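Local coordinates for B12-binding domain-containing protein (Kitasatospora setae, PDB 6WTE) that binds cobalamin and a [4Fe-4S] cluster and acts as a radical S-adenosylmethionine methyltransferase, TsrM, that works by non-radical catalysis, at residues 513-518 with 549-554; 541-546 with 555-560. One frame throughout, in Å; residues are numbered along the deposited sequence.

Contact 1 (513-518 with 549-554)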
loop_
_atom_site.group_PDB
_atom_site.type_symbol
_atom_site.label_atom_id
_atom_site.label_comp_id
_atom_site.label_asym_id
_atom_site.label_seq_id
_atom_site.Cartn_x
_atom_site.Cartn_y
_atom_site.Cartn_z
ATOM N N ARG A 513 19.186 5.194 -15.145
ATOM C CA ARG A 513 18.031 6.003 -14.777
ATOM C C ARG A 513 16.705 5.265 -14.926
ATOM O O ARG A 513 15.650 5.906 -14.930
ATOM C CB ARG A 513 18.000 7.308 -15.582
ATOM C CG ARG A 513 17.787 7.176 -17.095
ATOM C CD ARG A 513 17.756 8.579 -17.728
ATOM N NE ARG A 513 17.567 8.591 -19.180
ATOM C CZ ARG A 513 16.403 8.811 -19.787
ATOM N NH1 ARG A 513 15.303 9.027 -19.075
ATOM N NH2 ARG A 513 16.336 8.810 -21.111
ATOM N N VAL A 514 16.726 3.935 -15.032
ATOM C CA VAL A 514 15.494 3.165 -15.140
ATOM C C VAL A 514 15.464 2.087 -14.071
ATOM O O VAL A 514 16.501 1.555 -13.660
ATOM C CB VAL A 514 15.315 2.512 -16.527
ATOM C CG1 VAL A 514 15.377 3.555 -17.618
ATOM C CG2 VAL A 514 16.351 1.427 -16.752
ATOM N N MET A 515 14.250 1.760 -13.638
ATOM C CA MET A 515 13.980 0.619 -12.775
ATOM C C MET A 515 13.078 -0.334 -13.540
ATOM O O MET A 515 11.951 0.026 -13.888
ATOM C CB MET A 515 13.316 1.064 -11.477
ATOM C CG MET A 515 14.260 1.771 -10.523
ATOM S SD MET A 515 13.422 2.069 -8.960
ATOM C CE MET A 515 14.736 2.775 -7.971
ATOM N N LEU A 516 13.571 -1.543 -13.789
ATOM C CA LEU A 516 12.871 -2.564 -14.549
ATOM C C LEU A 516 12.609 -3.773 -13.666
ATOM O O LEU A 516 13.350 -4.020 -12.710
ATOM C CB LEU A 516 13.700 -3.005 -15.759
ATOM C CG LEU A 516 13.978 -1.941 -16.818
ATOM C CD1 LEU A 516 15.173 -2.340 -17.659
ATOM C CD2 LEU A 516 12.755 -1.803 -17.684
ATOM N N PRO A 517 11.570 -4.546 -13.958
ATOM C CA PRO A 517 11.380 -5.801 -13.234
ATOM C C PRO A 517 12.485 -6.776 -13.596
ATOM O O PRO A 517 13.013 -6.768 -14.710
ATOM C CB PRO A 517 10.015 -6.294 -13.724
ATOM C CG PRO A 517 9.840 -5.662 -15.051
ATOM C CD PRO A 517 10.535 -4.334 -14.985
ATOM N N THR A 518 12.849 -7.609 -12.629
ATOM C CA THR A 518 13.871 -8.620 -12.848
ATOM C C THR A 518 13.415 -9.930 -12.232
ATOM O O THR A 518 12.608 -9.952 -11.304
ATOM C CB THR A 518 15.217 -8.226 -12.226
ATOM O OG1 THR A 518 15.020 -7.911 -10.842
ATOM C CG2 THR A 518 15.811 -7.028 -12.935
ATOM N N SER A 549 15.888 8.266 -5.141
ATOM C CA SER A 549 16.647 9.500 -5.329
ATOM C C SER A 549 18.145 9.257 -5.448
ATOM O O SER A 549 18.877 10.175 -5.831
ATOM C CB SER A 549 16.378 10.474 -4.176
ATOM O OG SER A 549 17.053 10.089 -2.987
ATOM N N HIS A 550 18.617 8.056 -5.118
ATOM C CA HIS A 550 20.024 7.701 -5.239
ATOM C C HIS A 550 20.257 6.608 -6.273
ATOM O O HIS A 550 21.363 6.063 -6.351
ATOM C CB HIS A 550 20.566 7.274 -3.872
ATOM C CG HIS A 550 20.391 8.320 -2.817
ATOM N ND1 HIS A 550 20.937 9.580 -2.927
ATOM C CD2 HIS A 550 19.711 8.303 -1.646
ATOM C CE1 HIS A 550 20.609 10.294 -1.864
ATOM N NE2 HIS A 550 19.866 9.542 -1.070
ATOM N N TRP A 551 19.242 6.285 -7.076
ATOM C CA TRP A 551 19.369 5.212 -8.056
ATOM C C TRP A 551 20.377 5.563 -9.148
ATOM O O TRP A 551 21.242 4.748 -9.492
ATOM C CB TRP A 551 17.989 4.910 -8.648
ATOM C CG TRP A 551 17.927 3.695 -9.529
ATOM C CD1 TRP A 551 17.732 3.675 -10.878
ATOM C CD2 TRP A 551 18.047 2.327 -9.119
ATOM N NE1 TRP A 551 17.724 2.376 -11.337
ATOM C CE2 TRP A 551 17.915 1.530 -10.277
ATOM C CE3 TRP A 551 18.252 1.696 -7.886
ATOM C CZ2 TRP A 551 17.991 0.139 -10.239
ATOM C CZ3 TRP A 551 18.321 0.310 -7.850
ATOM C CH2 TRP A 551 18.196 -0.450 -9.021
ATOM N N ARG A 552 20.299 6.778 -9.698
ATOM C CA ARG A 552 21.236 7.154 -10.759
ATOM C C ARG A 552 22.687 6.955 -10.337
ATOM O O ARG A 552 23.514 6.496 -11.134
ATOM C CB ARG A 552 21.013 8.606 -11.182
ATOM C CG ARG A 552 19.829 8.805 -12.102
ATOM C CD ARG A 552 19.875 10.165 -12.775
ATOM N NE ARG A 552 18.722 10.336 -13.653
ATOM C CZ ARG A 552 18.607 11.273 -14.584
ATOM N NH1 ARG A 552 19.589 12.147 -14.781
ATOM N NH2 ARG A 552 17.512 11.327 -15.330
ATOM N N GLY A 553 23.010 7.265 -9.084
ATOM C CA GLY A 553 24.390 7.192 -8.645
ATOM C C GLY A 553 24.722 5.952 -7.842
ATOM O O GLY A 553 25.642 5.974 -7.020
ATOM N N ARG A 554 23.996 4.856 -8.072
ATOM C CA ARG A 554 24.156 3.697 -7.197
ATOM C C ARG A 554 25.555 3.096 -7.293
ATOM O O ARG A 554 26.106 2.635 -6.284
ATOM C CB ARG A 554 23.081 2.646 -7.505
ATOM C CG ARG A 554 23.015 2.150 -8.944
ATOM C CD ARG A 554 21.708 1.373 -9.100
ATOM N NE ARG A 554 21.530 0.743 -10.407
ATOM C CZ ARG A 554 21.088 1.387 -11.479
ATOM N NH1 ARG A 554 20.815 2.681 -11.397
ATOM N NH2 ARG A 554 20.922 0.743 -12.631
#

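Contact 2 (541-546 with 555-560)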
loop_
_atom_site.group_PDB
_atom_site.type_symbol
_atom_site.label_atom_id
_atom_site.label_comp_id
_atom_site.label_asym_id
_atom_site.label_seq_id
_atom_site.Cartn_x
_atom_site.Cartn_y
_atom_site.Cartn_z
ATOM N N LEU A 541 26.855 4.900 4.668
ATOM C CA LEU A 541 27.251 6.276 4.419
ATOM C C LEU A 541 26.240 7.295 4.931
ATOM O O LEU A 541 26.465 8.500 4.779
ATOM C CB LEU A 541 27.485 6.484 2.922
ATOM C CG LEU A 541 28.698 5.766 2.325
ATOM C CD1 LEU A 541 28.635 5.783 0.809
ATOM C CD2 LEU A 541 29.983 6.407 2.805
ATOM N N GLY A 542 25.140 6.849 5.527
ATOM C CA GLY A 542 24.149 7.780 6.040
ATOM C C GLY A 542 23.437 8.581 4.971
ATOM O O GLY A 542 23.218 9.788 5.146
ATOM N N TYR A 543 23.091 7.947 3.856
ATOM C CA TYR A 543 22.323 8.626 2.826
ATOM C C TYR A 543 20.873 8.753 3.267
ATOM O O TYR A 543 20.336 7.893 3.971
ATOM C CB TYR A 543 22.411 7.876 1.497
ATOM C CG TYR A 543 23.630 8.239 0.682
ATOM C CD1 TYR A 543 24.839 7.595 0.889
ATOM C CD2 TYR A 543 23.573 9.229 -0.288
ATOM C CE1 TYR A 543 25.957 7.920 0.153
ATOM C CE2 TYR A 543 24.691 9.563 -1.037
ATOM C CZ TYR A 543 25.882 8.904 -0.806
ATOM O OH TYR A 543 27.007 9.218 -1.530
ATOM N N THR A 544 20.246 9.852 2.861
ATOM C CA THR A 544 18.886 10.168 3.266
ATOM C C THR A 544 17.983 10.242 2.039
ATOM O O THR A 544 18.443 10.296 0.898
ATOM C CB THR A 544 18.844 11.487 4.050
ATOM O OG1 THR A 544 19.282 12.561 3.209
ATOM C CG2 THR A 544 19.755 11.410 5.281
ATOM N N GLY A 545 16.675 10.217 2.286
ATOM C CA GLY A 545 15.710 10.381 1.218
ATOM C C GLY A 545 15.224 9.066 0.651
ATOM O O GLY A 545 15.666 7.973 1.020
ATOM N N ALA A 546 14.286 9.185 -0.286
ATOM C CA ALA A 546 13.745 8.007 -0.947
ATOM C C ALA A 546 14.856 7.242 -1.656
ATOM O O ALA A 546 15.802 7.827 -2.185
ATOM C CB ALA A 546 12.651 8.405 -1.945
ATOM N N GLU A 555 26.154 3.090 -8.486
ATOM C CA GLU A 555 27.511 2.560 -8.601
ATOM C C GLU A 555 28.505 3.412 -7.822
ATOM O O GLU A 555 29.382 2.877 -7.131
ATOM C CB GLU A 555 27.929 2.449 -10.067
ATOM C CG GLU A 555 27.242 1.314 -10.813
ATOM C CD GLU A 555 27.916 0.986 -12.129
ATOM O OE1 GLU A 555 29.157 0.852 -12.145
ATOM O OE2 GLU A 555 27.206 0.869 -13.151
ATOM N N GLU A 556 28.379 4.739 -7.918
ATOM C CA GLU A 556 29.270 5.625 -7.172
ATOM C C GLU A 556 29.064 5.486 -5.670
ATOM O O GLU A 556 30.029 5.508 -4.897
ATOM C CB GLU A 556 29.048 7.076 -7.603
ATOM C CG GLU A 556 29.639 8.122 -6.645
ATOM C CD GLU A 556 31.147 8.029 -6.495
ATOM O OE1 GLU A 556 31.809 7.430 -7.371
ATOM O OE2 GLU A 556 31.680 8.577 -5.501
ATOM N N ILE A 557 27.815 5.343 -5.237
ATOM C CA ILE A 557 27.553 5.223 -3.811
ATOM C C ILE A 557 28.161 3.934 -3.272
ATOM O O ILE A 557 28.724 3.911 -2.171
ATOM C CB ILE A 557 26.043 5.329 -3.554
ATOM C CG1 ILE A 557 25.614 6.780 -3.786
ATOM C CG2 ILE A 557 25.697 4.867 -2.143
ATOM C CD1 ILE A 557 24.131 6.988 -3.878
ATOM N N MET A 558 28.112 2.858 -4.059
ATOM C CA MET A 558 28.770 1.626 -3.635
ATOM C C MET A 558 30.290 1.775 -3.643
ATOM O O MET A 558 30.971 1.283 -2.734
ATOM C CB MET A 558 28.310 0.463 -4.517
ATOM C CG MET A 558 26.879 0.042 -4.212
ATOM S SD MET A 558 26.234 -1.339 -5.181
ATOM C CE MET A 558 26.259 -0.673 -6.844
ATOM N N ARG A 559 30.842 2.489 -4.629
ATOM C CA ARG A 559 32.281 2.734 -4.617
ATOM C C ARG A 559 32.681 3.543 -3.392
ATOM O O ARG A 559 33.679 3.233 -2.731
ATOM C CB ARG A 559 32.713 3.457 -5.894
ATOM C CG ARG A 559 34.226 3.658 -5.994
ATOM C CD ARG A 559 34.581 4.843 -6.896
ATOM N NE ARG A 559 34.161 6.091 -6.272
ATOM C CZ ARG A 559 34.888 6.739 -5.367
ATOM N NH1 ARG A 559 36.071 6.265 -5.010
ATOM N NH2 ARG A 559 34.433 7.862 -4.830
ATOM N N LYS A 560 31.907 4.583 -3.070
ATOM C CA LYS A 560 32.264 5.440 -1.949
ATOM C C LYS A 560 32.122 4.706 -0.626
ATOM O O LYS A 560 32.891 4.961 0.306
ATOM C CB LYS A 560 31.410 6.709 -1.948
ATOM C CG LYS A 560 32.004 7.822 -1.088
ATOM C CD LYS A 560 31.535 9.202 -1.520
ATOM C CE LYS A 560 30.206 9.554 -0.878
ATOM N NZ LYS A 560 29.647 10.821 -1.425
#

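Contact 1 (513-518 with 549-554)
W551 lies between M515 on one face of its indole and R554 on the opposite face, with V514 at its edge. W551 CB already meets M515, with CE at 3.9 Å. CG is anti to the backbone N (chi1 -172°), which starts the ring off toward strand 514-515. M515 CE sits over the CD2 corner, 3.5 Å from W551 CD2, and it also touches CG and CE3. M515 CG lies over the five-membered ring, 3.7 Å from its centroid, in a CH-pi contact. M515 SD lies 4.7 Å from the centroid of the same W551 ring, a Met-aromatic contact. At the ring edge, W551 NE1 donates to V514 O at 2.8 Å, with an N-H...O angle of 150°. The donor stands above the carbonyl plane. On the other face, R554 NH1 lies toward the rim of the indole and donates to W551 O at 2.8 Å. R554 N reaches the same oxygen from the opposite side of its plane, within a type I turn. R554 NE also forms a salt bridge with E524. Beside the indole, R513 and R552 run side by side, and R513 CD is 3.7 Å from R552 NH2. Their guanidinium groups bond elsewhere: R513 NH2 to M398 O, R552 NE to T403 O and R552 NH2 to A402 O. The contact thus joins strand 514-515, parallel to strand 404-412 in the sheet that contains the strands of the radical SAM core, to the turn that starts helix 554-566. V404 of strand 404-412 and F534 of helix 533-540 also pack on W551.

Contact 2 (541-546 with 555-560)
K560 NZ donates to Y543 OH at 3.1 Å, the one hydrogen bond between 541-546 and 555-560. The K560 side chain bends at chi3 (85°), and this brings CE to 3.3 Å from Y543 OH. The two side chains cross at about a right angle, and the ammonium lies oblique to the phenol ring. I557 comes from the preceding turn of the helix and meets Y543 tip to tip. Its CD1 sits over one face of the ring, offset toward the rim, 4.2 Å from the centroid, in a CH-pi contact. I557 CG1 is 3.7 Å from Y543 CZ, and CG2 touches CE1. L541 CD1 fits at the edge of the phenol, in its plane, and also packs on the helix. It is 3.5 Å from I557 O and 4.0 Å from K560 CB. Just after L541, G542 has positive phi and forms the Schellman motif that follows helix 533-540. H550 meets Y543 edge-to-face, and L538 of helix 533-540 packs on both Y543 and I557. A phenylalanine in place of Y543 would probably leave the K560 amine without this acceptor and I557 CG1 without its contact with the hydroxyl oxygen. The contact is therefore mostly apolar, with a single polar bond between the segments. The lysine charge probably polarises the phenol hydroxyl, while aliphatic carbons of I557 and L541 meet the ring itself.

Overall arrangement
Both contacts are partly buried, and both hold the C-terminal helix 554-566 and the loop before it. Contact 1 lies nearer the centre of the chain, about 21 Å centre to centre against 26 Å for contact 2. It fixes the start of the helix to strand 514-515, with the M515 side chain about 10 Å from cobalamin. Contact 2 folds the helix back on the loop just after helix 533-540. Contact 1 uses an indole, a thioether and arginines, R513 and R554 buried and R552 exposed, bonded to backbone oxygens. Contact 2 uses aliphatic groups and a lysine-phenol bond. H550 links the two: it packs on Y543 and I557 and probably bonds to T544 O.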